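Local coordinates for pyruvate carboxylase n-terminal domain (Aquifex aeolicus, PDB 1ULZ), which forms the N-terminal biotin carboxylase part of pyruvate carboxylase, a multidomain protein of the ATP-grasp superfamily, at residues F90-E95 / P104-I109; L156-T159 / G164-I167. The protein carries 1 engineered substitution. One frame throughout, in Å; residues are numbered along the deposited sequence.

Contact 1: F90-E95 / P104-I109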
loop_
_atom_site.group_PDB
_atom_site.type_symbol
_atom_site.label_atom_id
_atom_site.label_comp_id
_atom_site.label_asym_id
_atom_site.label_seq_id
_atom_site.Cartn_x
_atom_site.Cartn_y
_atom_site.Cartn_z
ATOM N N PHE A 90 20.579 0.973 28.836
ATOM C CA PHE A 90 21.191 0.975 27.514
ATOM C C PHE A 90 21.118 2.373 26.913
ATOM O O PHE A 90 22.095 2.876 26.362
ATOM C CB PHE A 90 20.476 -0.029 26.597
ATOM C CG PHE A 90 21.038 -0.087 25.203
ATOM C CD1 PHE A 90 22.383 -0.357 24.992
ATOM C CD2 PHE A 90 20.219 0.131 24.102
ATOM C CE1 PHE A 90 22.901 -0.407 23.708
ATOM C CE2 PHE A 90 20.727 0.082 22.815
ATOM C CZ PHE A 90 22.066 -0.185 22.613
ATOM N N ALA A 91 19.950 2.999 27.026
ATOM C CA ALA A 91 19.754 4.344 26.501
ATOM C C ALA A 91 20.759 5.303 27.145
ATOM O O ALA A 91 21.329 6.162 26.471
ATOM C CB ALA A 91 18.327 4.810 26.773
ATOM N N LYS A 92 20.976 5.144 28.448
ATOM C CA LYS A 92 21.919 5.992 29.177
ATOM C C LYS A 92 23.336 5.751 28.649
ATOM O O LYS A 92 24.071 6.694 28.342
ATOM C CB LYS A 92 21.842 5.674 30.675
ATOM C CG LYS A 92 22.722 6.525 31.582
ATOM C CD LYS A 92 22.460 6.168 33.049
ATOM C CE LYS A 92 23.368 6.937 34.018
ATOM N NZ LYS A 92 24.809 6.572 33.845
ATOM N N MET A 93 23.709 4.481 28.528
ATOM C CA MET A 93 25.030 4.132 28.026
ATOM C C MET A 93 25.276 4.720 26.632
ATOM O O MET A 93 26.369 5.213 26.346
ATOM C CB MET A 93 25.188 2.610 28.013
ATOM C CG MET A 93 25.297 1.993 29.401
ATOM S SD MET A 93 25.018 0.200 29.415
ATOM C CE MET A 93 26.490 -0.384 28.540
ATOM N N CYS A 94 24.262 4.685 25.770
ATOM C CA CYS A 94 24.399 5.237 24.424
ATOM C C CYS A 94 24.752 6.721 24.488
ATOM O O CYS A 94 25.676 7.185 23.813
ATOM C CB CYS A 94 23.096 5.066 23.634
ATOM S SG CYS A 94 22.808 3.398 22.992
ATOM N N GLU A 95 24.001 7.462 25.299
ATOM C CA GLU A 95 24.224 8.896 25.455
ATOM C C GLU A 95 25.660 9.165 25.897
ATOM O O GLU A 95 26.372 9.944 25.274
ATOM C CB GLU A 95 23.258 9.477 26.492
ATOM C CG GLU A 95 23.312 10.993 26.603
ATOM C CD GLU A 95 22.460 11.530 27.744
ATOM O OE1 GLU A 95 22.896 11.440 28.914
ATOM O OE2 GLU A 95 21.349 12.035 27.469
ATOM N N PRO A 104 12.874 8.046 23.477
ATOM C CA PRO A 104 12.779 9.098 24.493
ATOM C C PRO A 104 14.025 9.166 25.382
ATOM O O PRO A 104 14.931 8.345 25.252
ATOM C CB PRO A 104 11.519 8.713 25.267
ATOM C CG PRO A 104 11.514 7.215 25.169
ATOM C CD PRO A 104 11.901 6.969 23.727
ATOM N N HIS A 105 14.073 10.150 26.274
ATOM C CA HIS A 105 15.215 10.303 27.175
ATOM C C HIS A 105 15.278 9.098 28.108
ATOM O O HIS A 105 14.242 8.565 28.511
ATOM C CB HIS A 105 15.079 11.581 28.004
ATOM C CG HIS A 105 16.301 11.904 28.805
ATOM N ND1 HIS A 105 17.343 12.656 28.303
ATOM C CD2 HIS A 105 16.675 11.524 30.050
ATOM C CE1 HIS A 105 18.306 12.722 29.204
ATOM N NE2 HIS A 105 17.926 12.043 30.273
ATOM N N TRP A 106 16.484 8.667 28.464
ATOM C CA TRP A 106 16.613 7.504 29.334
ATOM C C TRP A 106 15.927 7.684 30.686
ATOM O O TRP A 106 15.462 6.709 31.284
ATOM C CB TRP A 106 18.084 7.114 29.536
ATOM C CG TRP A 106 18.902 8.059 30.373
ATOM C CD1 TRP A 106 19.674 9.090 29.929
ATOM C CD2 TRP A 106 19.047 8.034 31.799
ATOM N NE1 TRP A 106 20.292 9.707 30.986
ATOM C CE2 TRP A 106 19.925 9.078 32.147
ATOM C CE3 TRP A 106 18.520 7.230 32.813
ATOM C CZ2 TRP A 106 20.291 9.341 33.469
ATOM C CZ3 TRP A 106 18.882 7.491 34.128
ATOM C CH2 TRP A 106 19.759 8.538 34.444
ATOM N N LYS A 107 15.848 8.921 31.169
ATOM C CA LYS A 107 15.186 9.169 32.445
ATOM C C LYS A 107 13.696 8.913 32.298
ATOM O O LYS A 107 13.054 8.393 33.211
ATOM C CB LYS A 107 15.428 10.606 32.918
ATOM C CG LYS A 107 16.811 10.824 33.509
ATOM C CD LYS A 107 17.067 12.292 33.827
ATOM C CE LYS A 107 18.377 12.469 34.593
ATOM N NZ LYS A 107 18.702 13.919 34.792
ATOM N N VAL A 108 13.154 9.274 31.138
ATOM C CA VAL A 108 11.736 9.080 30.856
ATOM C C VAL A 108 11.434 7.598 30.723
ATOM O O VAL A 108 10.386 7.128 31.169
ATOM C CB VAL A 108 11.317 9.802 29.550
ATOM C CG1 VAL A 108 9.869 9.470 29.199
ATOM C CG2 VAL A 108 11.487 11.305 29.722
ATOM N N ILE A 109 12.355 6.861 30.112
ATOM C CA ILE A 109 12.190 5.424 29.944
ATOM C C ILE A 109 12.222 4.773 31.321
ATOM O O ILE A 109 11.497 3.811 31.592
ATOM C CB ILE A 109 13.318 4.820 29.089
ATOM C CG1 ILE A 109 13.227 5.346 27.656
ATOM C CG2 ILE A 109 13.220 3.306 29.105
ATOM C CD1 ILE A 109 14.346 4.841 26.744
#
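Glu95 reaches across to His105. Glu95 OE2 comes to 3.6 Å from His105 CE1, approaching the ring obliquely, with carboxylate and imidazole planes 58° apart. His105 sits at the N-cap position of helix 106-113, and its backbone O accepts from Ile109 N. Trp106 follows and carries most of the contact. Its CB rests on Ala91 CB at 3.6 Å, where the backbones come closest. With CG lodged between its own backbone N and carbonyl carbon (chi1 70°), the indole stands up beside helix 88-96 and turns one face to Lys92. The lysine runs alongside the indole in the same direction: CB lies over the ring near CG and CD2, and CD sits 3.7 Å from the centroid of the six-membered ring, almost on its normal, a CH-pi contact. Lys92 NZ is 5.7 Å from that centroid, at most a weak cation-pi attraction, since the ammonium turns aside to a salt bridge with Glu96. The other carboxylate oxygen of Glu95, OE1, stays near the indole plane, at the ring edge and 3.8 Å from Trp106 NE1. Lys107 CG lies against the opposite indole face, offset from its centre. One helical turn on, Ile109 meets Ala91 again, CD1 to CB at 4.0 Å, and both also touch Phe101 of strand 100-101. The chemistry thus changes across the contact: an alanine methyl meets Trp106 CB and Ile109 on the side of Phe101, while toward solvent the methylenes of Lys92 cover an aromatic face and leave the lysine charge for Glu96. The pairing of these helices of the Rossmann-like N-terminal domain therefore rests on apolar packing, and nearby carboxylate charge might favour a protonated His105.

Contact 2: L156-T159 / G164-I167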
loop_
_atom_site.group_PDB
_atom_site.type_symbol
_atom_site.label_atom_id
_atom_site.label_comp_id
_atom_site.label_asym_id
_atom_site.label_seq_id
_atom_site.Cartn_x
_atom_site.Cartn_y
_atom_site.Cartn_z
ATOM N N LEU A 156 -12.652 -6.332 45.217
ATOM C CA LEU A 156 -12.060 -6.343 46.550
ATOM C C LEU A 156 -10.953 -7.393 46.531
ATOM O O LEU A 156 -11.163 -8.495 46.031
ATOM C CB LEU A 156 -13.115 -6.723 47.590
ATOM C CG LEU A 156 -12.683 -6.783 49.054
ATOM C CD1 LEU A 156 -12.278 -5.398 49.528
ATOM C CD2 LEU A 156 -13.835 -7.326 49.903
ATOM N N LYS A 157 -9.777 -7.061 47.056
ATOM C CA LYS A 157 -8.689 -8.031 47.071
ATOM C C LYS A 157 -7.707 -7.829 48.213
ATOM O O LYS A 157 -7.341 -6.702 48.543
ATOM C CB LYS A 157 -7.932 -8.015 45.739
ATOM C CG LYS A 157 -7.071 -6.786 45.489
ATOM C CD LYS A 157 -6.483 -6.832 44.068
ATOM C CE LYS A 157 -5.366 -5.807 43.856
ATOM N NZ LYS A 157 -4.021 -6.485 43.755
ATOM N N ALA A 158 -7.289 -8.939 48.813
ATOM C CA ALA A 158 -6.343 -8.910 49.922
ATOM C C ALA A 158 -4.927 -8.867 49.357
ATOM O O ALA A 158 -4.616 -9.556 48.384
ATOM C CB ALA A 158 -6.530 -10.140 50.795
ATOM N N THR A 159 -4.067 -8.054 49.956
ATOM C CA THR A 159 -2.700 -7.951 49.468
ATOM C C THR A 159 -1.670 -8.275 50.540
ATOM O O THR A 159 -0.483 -8.035 50.348
ATOM C CB THR A 159 -2.411 -6.543 48.915
ATOM O OG1 THR A 159 -2.426 -5.595 49.990
ATOM C CG2 THR A 159 -3.472 -6.153 47.885
ATOM N N GLY A 164 -6.930 -15.808 51.513
ATOM C CA GLY A 164 -7.109 -15.941 50.076
ATOM C C GLY A 164 -6.763 -14.689 49.296
ATOM O O GLY A 164 -7.195 -13.594 49.643
ATOM N N ARG A 165 -5.997 -14.855 48.223
ATOM C CA ARG A 165 -5.578 -13.727 47.399
ATOM C C ARG A 165 -6.391 -13.512 46.125
ATOM O O ARG A 165 -6.124 -12.580 45.369
ATOM C CB ARG A 165 -4.102 -13.878 47.027
ATOM C CG ARG A 165 -3.160 -13.830 48.221
ATOM C CD ARG A 165 -3.423 -12.588 49.066
ATOM N NE ARG A 165 -2.451 -12.439 50.144
ATOM C CZ ARG A 165 -1.183 -12.084 49.958
ATOM N NH1 ARG A 165 -0.738 -11.836 48.732
ATOM N NH2 ARG A 165 -0.355 -11.989 50.997
ATOM N N GLY A 166 -7.374 -14.369 45.880
ATOM C CA GLY A 166 -8.186 -14.219 44.685
ATOM C C GLY A 166 -9.019 -12.951 44.723
ATOM O O GLY A 166 -9.494 -12.546 45.788
ATOM N N ILE A 167 -9.185 -12.313 43.566
ATOM C CA ILE A 167 -9.975 -11.089 43.460
ATOM C C ILE A 167 -11.447 -11.431 43.650
ATOM O O ILE A 167 -11.905 -12.480 43.210
ATOM C CB ILE A 167 -9.780 -10.410 42.072
ATOM C CG1 ILE A 167 -8.531 -9.527 42.087
ATOM C CG2 ILE A 167 -10.992 -9.565 41.719
ATOM C CD1 ILE A 167 -7.265 -10.245 42.465
HETATM O O HOH W 1 -8.414 -11.694 48.032
HETATM O O HOH W 2 -4.741 -10.433 45.752
#
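Lys157 and Ile167 lie side by side and point the same way, joining the strand to the far end of the loop. The lysine CG takes the position between backbone N and carbonyl carbon (chi1 71°), and with this torsion the chain runs alongside Ile167, CB and CD both touching its CG1-CD1 arm; CD packs 3.9 Å from Ile167 CD1, while the ammonium end carries on past the contact. Arg165 works at the other end. A bend at chi2 (-52°) folds its chain back toward the strand, bringing CD within 3.3 Å of Ala158 O. Beyond the bend the guanidinium lies flat over the chain, with Thr159 C 3.9 Å above its plane and near its centre, and NH2 bonded to Gly161 O. Ala158 CB also turns toward the loop and meets Gly164 O at 3.7 Å.

The backbones themselves stand apart, and two waters fill in. The first accepts from Ala158 N at 3.1 Å and donates to both Gly164 O and Gly166 O, so one molecule ties together three backbone groups. The second donates to Ala158 O, at 2.8 Å, and to Arg165 O. Direct strand pairing begins just alongside, where Leu156 bonds to Arg168, and on its other flank the strand pairs with 196-200. Residues 164-167 also touch a crystal neighbour, so their exact conformation may owe something to packing. Water-bridged and rich in glycine, this is the connection between two antiparallel strands, 154-158 and 168-170, and it corresponds to the glycine-rich loop of the small three-stranded subdomain in the ATP-grasp fold.

Overall arrangement
The two contacts hold different elements in different family regions, with centres 37 Å apart and nearest atoms about 22 Å apart. Contact 1 is partly buried and joins two helices that flank the parallel sheet of the N-terminal domain; contact 2 is a surface contact within the connection of a small antiparallel sheet, farther from the centre of the chain. Their chemistry follows from this. In 90-95/104-109 apolar groups and an aromatic face do the work, with the charged ends toward the outside. In 156-159/164-167 waters bridge backbone groups that stand apart, and the long side chains pack on an isoleucine and on the backbone. Both use lysine methylenes as packing surface, one against an indole, the other against an isoleucine.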